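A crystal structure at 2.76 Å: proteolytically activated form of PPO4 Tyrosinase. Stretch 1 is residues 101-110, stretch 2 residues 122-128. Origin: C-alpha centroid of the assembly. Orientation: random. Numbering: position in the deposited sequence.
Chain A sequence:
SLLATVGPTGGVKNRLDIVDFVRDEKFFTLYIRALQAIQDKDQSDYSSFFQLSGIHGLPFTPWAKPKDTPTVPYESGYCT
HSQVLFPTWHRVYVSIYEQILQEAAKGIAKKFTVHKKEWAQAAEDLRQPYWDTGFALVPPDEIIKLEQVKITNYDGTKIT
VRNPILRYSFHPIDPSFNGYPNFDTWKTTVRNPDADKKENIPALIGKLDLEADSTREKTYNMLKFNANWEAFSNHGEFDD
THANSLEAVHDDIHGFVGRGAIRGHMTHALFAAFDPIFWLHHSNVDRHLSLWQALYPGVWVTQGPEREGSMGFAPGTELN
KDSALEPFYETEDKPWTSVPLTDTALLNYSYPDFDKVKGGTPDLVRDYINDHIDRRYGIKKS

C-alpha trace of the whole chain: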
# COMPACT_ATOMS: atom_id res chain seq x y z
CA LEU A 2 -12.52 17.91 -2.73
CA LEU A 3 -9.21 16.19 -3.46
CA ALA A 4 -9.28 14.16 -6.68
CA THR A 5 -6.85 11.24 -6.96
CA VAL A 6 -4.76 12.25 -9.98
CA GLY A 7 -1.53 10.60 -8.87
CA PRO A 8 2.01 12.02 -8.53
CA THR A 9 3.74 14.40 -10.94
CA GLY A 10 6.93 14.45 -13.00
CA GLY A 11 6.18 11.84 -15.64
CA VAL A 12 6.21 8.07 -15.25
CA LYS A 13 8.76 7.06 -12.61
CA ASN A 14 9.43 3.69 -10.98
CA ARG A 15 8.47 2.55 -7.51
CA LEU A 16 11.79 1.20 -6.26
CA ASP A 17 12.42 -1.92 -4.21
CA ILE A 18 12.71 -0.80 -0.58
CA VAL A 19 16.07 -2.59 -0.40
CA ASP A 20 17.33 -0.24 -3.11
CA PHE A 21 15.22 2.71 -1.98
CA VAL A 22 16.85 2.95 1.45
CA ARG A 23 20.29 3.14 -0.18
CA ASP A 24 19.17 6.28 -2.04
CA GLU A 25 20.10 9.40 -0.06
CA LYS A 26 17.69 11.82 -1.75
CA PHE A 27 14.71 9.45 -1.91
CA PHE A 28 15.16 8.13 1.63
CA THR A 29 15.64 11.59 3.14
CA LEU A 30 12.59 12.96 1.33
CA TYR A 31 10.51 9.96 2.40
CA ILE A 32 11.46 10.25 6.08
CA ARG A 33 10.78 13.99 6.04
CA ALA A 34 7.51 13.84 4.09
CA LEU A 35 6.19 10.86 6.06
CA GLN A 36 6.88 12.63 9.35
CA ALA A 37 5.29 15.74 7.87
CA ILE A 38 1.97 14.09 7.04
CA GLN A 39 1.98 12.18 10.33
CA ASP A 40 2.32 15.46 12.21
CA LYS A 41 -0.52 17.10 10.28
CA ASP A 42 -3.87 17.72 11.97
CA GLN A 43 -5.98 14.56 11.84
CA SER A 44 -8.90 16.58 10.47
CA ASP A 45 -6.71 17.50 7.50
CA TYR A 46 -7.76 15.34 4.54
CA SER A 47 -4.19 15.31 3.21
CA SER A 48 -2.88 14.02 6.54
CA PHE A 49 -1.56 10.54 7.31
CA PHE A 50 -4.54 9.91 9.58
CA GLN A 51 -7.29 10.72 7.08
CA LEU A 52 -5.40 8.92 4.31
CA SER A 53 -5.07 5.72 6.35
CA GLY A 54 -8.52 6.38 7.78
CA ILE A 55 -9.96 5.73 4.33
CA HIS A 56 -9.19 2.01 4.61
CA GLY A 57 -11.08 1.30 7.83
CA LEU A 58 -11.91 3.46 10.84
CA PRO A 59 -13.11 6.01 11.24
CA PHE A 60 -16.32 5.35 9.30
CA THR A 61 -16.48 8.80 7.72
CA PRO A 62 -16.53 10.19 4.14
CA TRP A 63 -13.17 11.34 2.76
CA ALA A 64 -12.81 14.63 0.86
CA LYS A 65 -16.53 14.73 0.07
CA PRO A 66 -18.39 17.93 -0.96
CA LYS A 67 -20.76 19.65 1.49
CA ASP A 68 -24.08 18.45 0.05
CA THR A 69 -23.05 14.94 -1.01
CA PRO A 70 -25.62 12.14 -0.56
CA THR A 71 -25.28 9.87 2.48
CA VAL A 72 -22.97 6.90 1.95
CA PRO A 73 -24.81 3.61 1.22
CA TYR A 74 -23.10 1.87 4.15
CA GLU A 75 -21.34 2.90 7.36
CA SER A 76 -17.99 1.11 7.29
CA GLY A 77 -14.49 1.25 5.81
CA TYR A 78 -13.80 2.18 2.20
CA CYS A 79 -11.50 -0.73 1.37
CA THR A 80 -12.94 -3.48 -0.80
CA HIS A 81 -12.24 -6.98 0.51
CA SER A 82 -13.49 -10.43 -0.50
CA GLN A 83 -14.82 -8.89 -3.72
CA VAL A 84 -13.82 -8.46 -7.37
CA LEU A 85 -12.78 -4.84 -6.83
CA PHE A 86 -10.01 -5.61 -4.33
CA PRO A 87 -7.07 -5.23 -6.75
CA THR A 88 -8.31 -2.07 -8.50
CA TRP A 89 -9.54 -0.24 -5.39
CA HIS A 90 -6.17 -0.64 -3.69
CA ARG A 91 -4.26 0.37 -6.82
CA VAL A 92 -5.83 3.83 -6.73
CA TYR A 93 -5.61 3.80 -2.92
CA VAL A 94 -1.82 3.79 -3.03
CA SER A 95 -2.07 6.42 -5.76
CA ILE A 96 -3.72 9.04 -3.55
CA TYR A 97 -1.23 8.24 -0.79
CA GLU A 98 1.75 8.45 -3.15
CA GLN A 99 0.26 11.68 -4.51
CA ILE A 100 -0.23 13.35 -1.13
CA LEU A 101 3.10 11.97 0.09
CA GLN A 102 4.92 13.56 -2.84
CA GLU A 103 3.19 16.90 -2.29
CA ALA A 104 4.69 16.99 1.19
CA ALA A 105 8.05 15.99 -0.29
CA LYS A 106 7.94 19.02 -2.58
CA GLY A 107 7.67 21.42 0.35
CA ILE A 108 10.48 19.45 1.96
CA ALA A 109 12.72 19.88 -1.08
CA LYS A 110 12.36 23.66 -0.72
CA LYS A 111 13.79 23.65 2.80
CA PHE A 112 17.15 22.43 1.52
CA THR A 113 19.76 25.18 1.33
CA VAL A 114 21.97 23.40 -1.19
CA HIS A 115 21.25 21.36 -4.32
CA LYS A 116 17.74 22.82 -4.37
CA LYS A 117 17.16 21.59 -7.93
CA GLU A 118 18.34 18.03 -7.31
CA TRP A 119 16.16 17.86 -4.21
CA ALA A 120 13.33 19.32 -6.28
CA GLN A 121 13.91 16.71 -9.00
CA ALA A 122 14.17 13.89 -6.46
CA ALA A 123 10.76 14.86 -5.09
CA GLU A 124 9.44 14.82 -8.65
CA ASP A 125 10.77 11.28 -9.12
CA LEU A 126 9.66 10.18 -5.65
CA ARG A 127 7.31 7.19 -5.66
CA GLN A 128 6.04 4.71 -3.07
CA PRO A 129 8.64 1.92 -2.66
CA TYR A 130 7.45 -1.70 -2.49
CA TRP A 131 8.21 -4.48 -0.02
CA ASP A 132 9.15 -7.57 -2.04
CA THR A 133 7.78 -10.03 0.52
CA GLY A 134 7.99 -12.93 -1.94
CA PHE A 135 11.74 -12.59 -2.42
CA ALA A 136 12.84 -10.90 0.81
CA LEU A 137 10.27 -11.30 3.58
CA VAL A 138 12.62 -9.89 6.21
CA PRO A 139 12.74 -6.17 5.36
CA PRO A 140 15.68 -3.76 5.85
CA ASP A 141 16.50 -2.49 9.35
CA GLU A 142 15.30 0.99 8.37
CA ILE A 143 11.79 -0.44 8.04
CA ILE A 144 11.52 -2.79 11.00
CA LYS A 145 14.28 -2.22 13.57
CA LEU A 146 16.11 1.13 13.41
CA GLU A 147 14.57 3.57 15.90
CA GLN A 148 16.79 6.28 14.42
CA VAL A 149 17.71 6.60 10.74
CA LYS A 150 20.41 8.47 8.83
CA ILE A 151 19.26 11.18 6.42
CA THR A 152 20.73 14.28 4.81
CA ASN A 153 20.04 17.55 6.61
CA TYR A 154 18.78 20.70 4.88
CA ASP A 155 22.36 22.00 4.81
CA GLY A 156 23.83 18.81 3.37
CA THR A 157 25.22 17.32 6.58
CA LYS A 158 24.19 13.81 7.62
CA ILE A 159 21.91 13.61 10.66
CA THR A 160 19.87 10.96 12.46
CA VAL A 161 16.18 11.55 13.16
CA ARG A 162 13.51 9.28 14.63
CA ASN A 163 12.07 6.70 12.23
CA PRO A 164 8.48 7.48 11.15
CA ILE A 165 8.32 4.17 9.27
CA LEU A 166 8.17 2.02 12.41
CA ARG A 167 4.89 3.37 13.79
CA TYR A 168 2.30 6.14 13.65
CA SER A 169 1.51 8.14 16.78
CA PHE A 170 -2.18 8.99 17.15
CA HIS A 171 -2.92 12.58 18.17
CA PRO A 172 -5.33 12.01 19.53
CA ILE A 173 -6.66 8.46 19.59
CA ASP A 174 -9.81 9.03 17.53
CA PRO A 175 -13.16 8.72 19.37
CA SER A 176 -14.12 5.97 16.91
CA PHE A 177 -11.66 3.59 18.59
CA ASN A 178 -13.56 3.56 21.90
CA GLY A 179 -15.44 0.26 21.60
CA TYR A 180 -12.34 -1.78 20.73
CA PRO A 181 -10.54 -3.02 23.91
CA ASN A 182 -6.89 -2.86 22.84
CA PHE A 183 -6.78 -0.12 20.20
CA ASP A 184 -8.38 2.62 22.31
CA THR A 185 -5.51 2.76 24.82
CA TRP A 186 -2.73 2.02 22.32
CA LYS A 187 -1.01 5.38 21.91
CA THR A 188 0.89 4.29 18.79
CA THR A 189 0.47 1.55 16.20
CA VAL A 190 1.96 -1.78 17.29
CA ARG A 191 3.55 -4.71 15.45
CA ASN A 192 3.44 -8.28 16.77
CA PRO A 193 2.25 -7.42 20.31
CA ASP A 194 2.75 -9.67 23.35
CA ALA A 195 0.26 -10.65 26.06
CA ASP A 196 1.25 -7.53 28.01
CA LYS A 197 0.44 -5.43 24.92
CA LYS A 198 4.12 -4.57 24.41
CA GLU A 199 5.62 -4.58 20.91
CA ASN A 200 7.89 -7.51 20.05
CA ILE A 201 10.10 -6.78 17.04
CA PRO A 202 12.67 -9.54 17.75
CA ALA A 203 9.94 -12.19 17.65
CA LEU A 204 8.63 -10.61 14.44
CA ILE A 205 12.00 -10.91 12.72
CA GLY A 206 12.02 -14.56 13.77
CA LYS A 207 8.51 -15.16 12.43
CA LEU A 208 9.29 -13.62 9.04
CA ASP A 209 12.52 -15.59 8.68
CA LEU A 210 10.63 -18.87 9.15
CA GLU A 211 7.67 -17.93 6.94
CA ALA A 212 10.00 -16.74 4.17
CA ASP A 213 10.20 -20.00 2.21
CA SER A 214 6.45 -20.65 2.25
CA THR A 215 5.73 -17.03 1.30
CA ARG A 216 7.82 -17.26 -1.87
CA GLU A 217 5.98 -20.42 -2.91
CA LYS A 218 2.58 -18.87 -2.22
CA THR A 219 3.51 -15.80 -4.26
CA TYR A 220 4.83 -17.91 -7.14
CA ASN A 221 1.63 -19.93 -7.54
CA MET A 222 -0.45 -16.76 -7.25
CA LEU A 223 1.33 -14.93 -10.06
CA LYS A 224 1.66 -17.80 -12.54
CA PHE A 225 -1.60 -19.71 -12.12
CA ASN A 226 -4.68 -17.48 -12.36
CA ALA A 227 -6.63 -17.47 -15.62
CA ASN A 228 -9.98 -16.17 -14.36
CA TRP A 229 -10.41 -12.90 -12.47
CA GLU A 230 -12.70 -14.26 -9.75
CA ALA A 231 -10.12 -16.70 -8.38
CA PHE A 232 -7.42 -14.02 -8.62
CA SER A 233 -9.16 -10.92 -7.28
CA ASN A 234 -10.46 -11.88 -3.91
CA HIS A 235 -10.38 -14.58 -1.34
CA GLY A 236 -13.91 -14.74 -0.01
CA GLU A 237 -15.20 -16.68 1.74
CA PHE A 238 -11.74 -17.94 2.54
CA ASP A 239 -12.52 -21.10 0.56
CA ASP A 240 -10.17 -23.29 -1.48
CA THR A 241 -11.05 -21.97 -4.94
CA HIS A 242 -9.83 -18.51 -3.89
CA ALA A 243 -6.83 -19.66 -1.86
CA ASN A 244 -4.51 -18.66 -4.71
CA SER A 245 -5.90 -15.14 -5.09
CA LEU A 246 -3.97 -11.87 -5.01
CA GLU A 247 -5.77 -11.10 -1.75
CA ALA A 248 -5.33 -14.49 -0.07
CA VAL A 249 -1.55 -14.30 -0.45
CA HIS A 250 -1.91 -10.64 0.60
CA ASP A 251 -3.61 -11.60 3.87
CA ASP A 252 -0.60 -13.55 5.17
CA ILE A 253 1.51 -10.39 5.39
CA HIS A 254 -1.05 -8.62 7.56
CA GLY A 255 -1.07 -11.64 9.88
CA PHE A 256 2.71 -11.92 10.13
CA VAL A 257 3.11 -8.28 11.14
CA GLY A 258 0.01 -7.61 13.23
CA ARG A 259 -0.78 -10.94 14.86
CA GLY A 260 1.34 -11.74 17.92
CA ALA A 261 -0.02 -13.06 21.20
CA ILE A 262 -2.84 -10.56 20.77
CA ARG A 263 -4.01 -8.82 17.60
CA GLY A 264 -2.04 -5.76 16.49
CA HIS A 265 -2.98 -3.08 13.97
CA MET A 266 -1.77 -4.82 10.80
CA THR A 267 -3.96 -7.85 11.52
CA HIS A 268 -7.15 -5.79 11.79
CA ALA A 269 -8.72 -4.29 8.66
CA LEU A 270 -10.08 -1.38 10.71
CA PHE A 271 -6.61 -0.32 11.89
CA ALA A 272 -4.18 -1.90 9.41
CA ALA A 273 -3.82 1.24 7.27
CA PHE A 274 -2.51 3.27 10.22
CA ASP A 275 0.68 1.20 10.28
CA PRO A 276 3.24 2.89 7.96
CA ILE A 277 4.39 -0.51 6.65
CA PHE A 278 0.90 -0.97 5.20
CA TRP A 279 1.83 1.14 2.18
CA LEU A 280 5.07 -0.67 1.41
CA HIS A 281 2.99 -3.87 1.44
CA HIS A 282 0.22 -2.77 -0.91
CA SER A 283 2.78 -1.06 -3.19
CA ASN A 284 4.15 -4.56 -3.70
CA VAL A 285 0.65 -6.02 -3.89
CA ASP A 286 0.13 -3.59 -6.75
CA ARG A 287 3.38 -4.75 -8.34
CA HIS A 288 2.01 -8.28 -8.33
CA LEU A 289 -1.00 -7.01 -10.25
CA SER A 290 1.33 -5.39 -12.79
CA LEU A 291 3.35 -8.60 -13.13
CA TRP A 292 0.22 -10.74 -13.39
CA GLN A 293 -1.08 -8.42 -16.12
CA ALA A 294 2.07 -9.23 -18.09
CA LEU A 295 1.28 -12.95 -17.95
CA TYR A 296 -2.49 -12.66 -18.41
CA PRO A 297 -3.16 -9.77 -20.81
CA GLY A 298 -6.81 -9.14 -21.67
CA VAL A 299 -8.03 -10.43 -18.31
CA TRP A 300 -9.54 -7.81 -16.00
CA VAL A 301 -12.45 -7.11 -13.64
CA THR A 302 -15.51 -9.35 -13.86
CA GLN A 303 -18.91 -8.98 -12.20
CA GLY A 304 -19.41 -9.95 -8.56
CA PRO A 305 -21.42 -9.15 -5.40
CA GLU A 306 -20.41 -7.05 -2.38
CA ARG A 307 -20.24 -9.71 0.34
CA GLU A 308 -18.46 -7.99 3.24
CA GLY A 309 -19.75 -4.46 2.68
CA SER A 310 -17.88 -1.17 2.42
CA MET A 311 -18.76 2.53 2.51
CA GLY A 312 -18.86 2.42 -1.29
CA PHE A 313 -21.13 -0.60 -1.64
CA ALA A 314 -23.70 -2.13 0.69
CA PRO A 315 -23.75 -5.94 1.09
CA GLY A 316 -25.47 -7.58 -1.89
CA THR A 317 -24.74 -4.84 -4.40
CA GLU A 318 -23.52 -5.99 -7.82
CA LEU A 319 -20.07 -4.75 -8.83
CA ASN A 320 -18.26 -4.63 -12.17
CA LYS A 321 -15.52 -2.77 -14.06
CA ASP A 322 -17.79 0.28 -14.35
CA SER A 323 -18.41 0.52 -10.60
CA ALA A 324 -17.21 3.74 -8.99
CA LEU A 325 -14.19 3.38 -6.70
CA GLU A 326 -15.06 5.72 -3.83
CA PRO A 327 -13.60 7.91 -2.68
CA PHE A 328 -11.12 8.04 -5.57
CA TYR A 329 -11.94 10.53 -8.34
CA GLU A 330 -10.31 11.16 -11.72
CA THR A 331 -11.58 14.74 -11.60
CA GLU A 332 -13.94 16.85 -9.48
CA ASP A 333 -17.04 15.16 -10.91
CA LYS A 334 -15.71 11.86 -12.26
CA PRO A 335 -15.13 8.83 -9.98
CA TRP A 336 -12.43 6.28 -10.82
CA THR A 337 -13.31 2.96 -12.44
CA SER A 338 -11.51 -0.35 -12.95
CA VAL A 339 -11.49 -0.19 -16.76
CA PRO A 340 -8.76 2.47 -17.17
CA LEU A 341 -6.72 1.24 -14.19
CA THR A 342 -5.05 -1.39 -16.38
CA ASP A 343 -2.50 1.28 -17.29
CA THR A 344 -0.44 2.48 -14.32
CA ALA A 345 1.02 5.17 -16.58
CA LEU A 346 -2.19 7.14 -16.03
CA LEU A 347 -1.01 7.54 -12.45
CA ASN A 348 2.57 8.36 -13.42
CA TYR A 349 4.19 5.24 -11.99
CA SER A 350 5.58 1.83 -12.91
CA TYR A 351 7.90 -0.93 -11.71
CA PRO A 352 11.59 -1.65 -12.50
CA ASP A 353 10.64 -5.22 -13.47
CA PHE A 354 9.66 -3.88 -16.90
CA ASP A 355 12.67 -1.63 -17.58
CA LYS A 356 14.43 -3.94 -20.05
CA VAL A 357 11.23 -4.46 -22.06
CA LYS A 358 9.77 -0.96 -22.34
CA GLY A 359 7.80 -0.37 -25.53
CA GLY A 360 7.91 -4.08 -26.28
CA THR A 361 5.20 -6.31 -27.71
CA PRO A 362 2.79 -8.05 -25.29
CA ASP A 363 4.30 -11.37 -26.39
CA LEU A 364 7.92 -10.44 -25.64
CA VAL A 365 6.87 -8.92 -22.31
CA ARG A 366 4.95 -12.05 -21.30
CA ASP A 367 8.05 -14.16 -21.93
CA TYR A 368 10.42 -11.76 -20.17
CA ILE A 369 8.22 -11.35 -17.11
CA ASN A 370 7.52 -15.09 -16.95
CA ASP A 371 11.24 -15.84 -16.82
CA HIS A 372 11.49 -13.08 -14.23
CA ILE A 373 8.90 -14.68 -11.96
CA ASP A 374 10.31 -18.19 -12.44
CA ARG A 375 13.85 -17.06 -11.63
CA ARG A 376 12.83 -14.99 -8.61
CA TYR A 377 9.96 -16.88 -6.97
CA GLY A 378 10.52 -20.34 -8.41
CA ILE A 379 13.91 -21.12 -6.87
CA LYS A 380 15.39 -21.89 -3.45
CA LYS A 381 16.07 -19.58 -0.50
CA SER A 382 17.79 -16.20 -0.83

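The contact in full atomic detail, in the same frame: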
# COMPACT_ATOMS: atom_id res chain seq x y z
N LEU A 101 1.78 12.14 -0.51
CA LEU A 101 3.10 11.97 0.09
C LEU A 101 4.17 12.72 -0.69
O LEU A 101 5.13 13.23 -0.11
CB LEU A 101 3.46 10.49 0.17
CG LEU A 101 4.72 10.16 0.98
CD1 LEU A 101 4.60 10.70 2.39
CD2 LEU A 101 4.96 8.67 0.99
N GLN A 102 4.00 12.80 -2.01
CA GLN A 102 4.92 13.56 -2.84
C GLN A 102 4.76 15.05 -2.60
O GLN A 102 5.74 15.79 -2.52
CB GLN A 102 4.71 13.25 -4.33
CG GLN A 102 5.72 13.94 -5.24
CD GLN A 102 5.27 13.99 -6.69
OE1 GLN A 102 4.09 14.20 -6.98
NE2 GLN A 102 6.21 13.81 -7.60
N GLU A 103 3.51 15.49 -2.49
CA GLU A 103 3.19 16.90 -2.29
C GLU A 103 3.90 17.44 -1.06
O GLU A 103 4.39 18.57 -1.06
CB GLU A 103 1.68 17.09 -2.16
CG GLU A 103 1.22 18.54 -2.24
CD GLU A 103 -0.29 18.67 -2.30
OE1 GLU A 103 -0.78 19.52 -3.07
OE2 GLU A 103 -0.98 17.94 -1.56
N ALA A 104 3.96 16.62 -0.02
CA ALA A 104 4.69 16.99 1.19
C ALA A 104 6.19 17.01 0.91
O ALA A 104 6.92 17.84 1.46
CB ALA A 104 4.37 16.03 2.32
N ALA A 105 6.64 16.11 0.04
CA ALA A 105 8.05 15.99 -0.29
C ALA A 105 8.53 17.18 -1.12
O ALA A 105 9.72 17.49 -1.13
CB ALA A 105 8.31 14.69 -1.03
N LYS A 106 7.61 17.83 -1.81
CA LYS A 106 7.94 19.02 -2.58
C LYS A 106 8.27 20.19 -1.66
O LYS A 106 9.26 20.89 -1.87
CB LYS A 106 6.79 19.40 -3.51
CG LYS A 106 6.63 18.49 -4.72
CD LYS A 106 5.46 18.92 -5.58
CE LYS A 106 5.36 18.07 -6.84
NZ LYS A 106 4.18 18.46 -7.66
N GLY A 107 7.44 20.38 -0.64
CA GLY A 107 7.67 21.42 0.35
C GLY A 107 8.94 21.14 1.13
O GLY A 107 9.63 22.06 1.57
N ILE A 108 9.25 19.86 1.29
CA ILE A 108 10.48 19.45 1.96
C ILE A 108 11.70 19.84 1.14
O ILE A 108 12.69 20.33 1.68
CB ILE A 108 10.51 17.94 2.22
CG1 ILE A 108 9.37 17.53 3.17
CG2 ILE A 108 11.85 17.52 2.79
CD1 ILE A 108 9.41 18.23 4.51
N ALA A 109 11.61 19.63 -0.17
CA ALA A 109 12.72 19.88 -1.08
C ALA A 109 13.05 21.37 -1.20
O ALA A 109 14.08 21.74 -1.76
CB ALA A 109 12.42 19.30 -2.45
N LYS A 110 12.16 22.21 -0.69
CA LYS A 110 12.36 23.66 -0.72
C LYS A 110 13.09 24.15 0.53
O LYS A 110 13.59 25.27 0.56
CB LYS A 110 11.03 24.39 -0.88
CG LYS A 110 10.24 23.97 -2.10
CD LYS A 110 11.11 24.01 -3.35
CE LYS A 110 10.39 23.40 -4.55
NZ LYS A 110 11.27 23.31 -5.74
N ALA A 122 14.33 15.13 -7.21
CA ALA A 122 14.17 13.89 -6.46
C ALA A 122 12.73 13.74 -5.97
O ALA A 122 12.17 12.65 -5.98
CB ALA A 122 15.14 13.84 -5.30
N ALA A 123 12.15 14.85 -5.53
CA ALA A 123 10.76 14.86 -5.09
C ALA A 123 9.84 14.55 -6.26
O ALA A 123 8.82 13.87 -6.10
CB ALA A 123 10.41 16.20 -4.46
N GLU A 124 10.20 15.06 -7.43
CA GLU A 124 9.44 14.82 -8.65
C GLU A 124 9.48 13.34 -9.05
O GLU A 124 8.50 12.82 -9.58
CB GLU A 124 9.98 15.68 -9.79
CG GLU A 124 9.73 17.16 -9.62
CD GLU A 124 8.26 17.52 -9.77
OE1 GLU A 124 7.56 16.82 -10.52
OE2 GLU A 124 7.82 18.50 -9.13
N ASP A 125 10.60 12.69 -8.78
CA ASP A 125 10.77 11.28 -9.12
C ASP A 125 10.31 10.37 -7.99
O ASP A 125 10.22 9.15 -8.16
CB ASP A 125 12.23 10.97 -9.46
CG ASP A 125 12.74 11.78 -10.63
OD1 ASP A 125 11.91 12.26 -11.43
OD2 ASP A 125 13.97 11.93 -10.76
N LEU A 126 10.01 10.96 -6.83
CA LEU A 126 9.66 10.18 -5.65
C LEU A 126 8.37 9.38 -5.85
O LEU A 126 7.34 9.92 -6.25
CB LEU A 126 9.51 11.09 -4.43
CG LEU A 126 9.19 10.37 -3.12
CD1 LEU A 126 10.25 9.33 -2.82
CD2 LEU A 126 9.05 11.36 -1.98
N ARG A 127 8.46 8.08 -5.56
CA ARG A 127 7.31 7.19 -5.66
C ARG A 127 7.30 6.23 -4.47
O ARG A 127 8.32 6.05 -3.81
CB ARG A 127 7.35 6.40 -6.97
CG ARG A 127 7.32 7.24 -8.23
CD ARG A 127 5.98 7.94 -8.40
NE ARG A 127 5.87 8.59 -9.71
CZ ARG A 127 6.34 9.80 -9.98
NH1 ARG A 127 6.96 10.50 -9.03
NH2 ARG A 127 6.20 10.32 -11.19
N GLN A 128 6.15 5.63 -4.20
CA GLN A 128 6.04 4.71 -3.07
C GLN A 128 6.78 3.40 -3.32
O GLN A 128 6.40 2.62 -4.20
CB GLN A 128 4.56 4.42 -2.77
CG GLN A 128 4.35 3.41 -1.64
CD GLN A 128 4.97 3.85 -0.33
OE1 GLN A 128 5.68 3.09 0.32
NE2 GLN A 128 4.69 5.08 0.07

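Where a helix ends against another helix, its last carbonyl groups lose their partners in the regular hydrogen-bonding pattern, and a polar side chain from the neighbour can serve them. The contact between residues 101-110 and 122-128 of this tyrosinase illustrates the principle. The first stretch is helical over most of its length; the second brings in the last part of a helix and then an extended segment. The backbones come close where Ala-123 faces the first helix: CA of Lys-106 lies 5.6 Å from CA of Ala-123, whereas CA of Leu-101 and CA of Gln-128 are 8.4 Å apart. Together the stretches bury 376 Å².

The apolar part of the contact depends on alanines. Ala-123 points its methyl toward the first helix, and its CB lies 3.6 Å from Ala-105 O, 4.3 Å from Ala-105 CB and 4.2 Å from Ala-109 CB. Ala-105 and Ala-109 are four residues apart, about one helical turn, which places both methyls on the side facing the second stretch; the backbone hydrogen bond from Ala-109 N to Ala-105 O, at 3.0 Å, belongs to that turn. With side chains this short, the backbones can approach closely. Farther along, where the chain has left the helix, the larger Leu-126 fills the space, its CD2 packing 3.5 Å from Ala-105 CB. Leu-101, whose CA-to-CB bond points toward the second stretch, meets the end of the Gln-128 side chain.

The polar centre is Gln-102. Its CA-to-CB bond points sideways, but chi1 and chi2, both t, extend the chain so that its amide reaches the end of the second helix. There NE2 donates a hydrogen bond to Ala-123 O at 3.0 Å, with an angle of 155°. That carbonyl receives only a weak backbone hydrogen bond from Leu-126 N, at 3.2 Å, so the amide supplements a poor helical interaction. Arg-127 serves the neighbouring carbonyls from within its own stretch: its NH1 donates to Glu-124 O at 2.8 Å and to Leu-126 O at 2.9 Å. Although its CA-to-CB bond points away from the first helix, the side chain folds back through two m rotamers, bringing NH1 within 3.7 Å of Gln-102 NE2.

The charged pair lies nearer the surface. The CA-to-CB bond of Lys-106 points sideways, but the side chain, m at chi1 and t thereafter, brings its end close to Glu-124, whose own side chain curls back from a bond pointing away. Lys-106 NZ and Glu-124 OE2 form a long salt bridge at 3.9 Å, while Lys-106 CE sits 3.4 Å from the same OE2. NZ lies too close to an atom elsewhere in the structure, so its position, and with it the length of the bridge, is less sure.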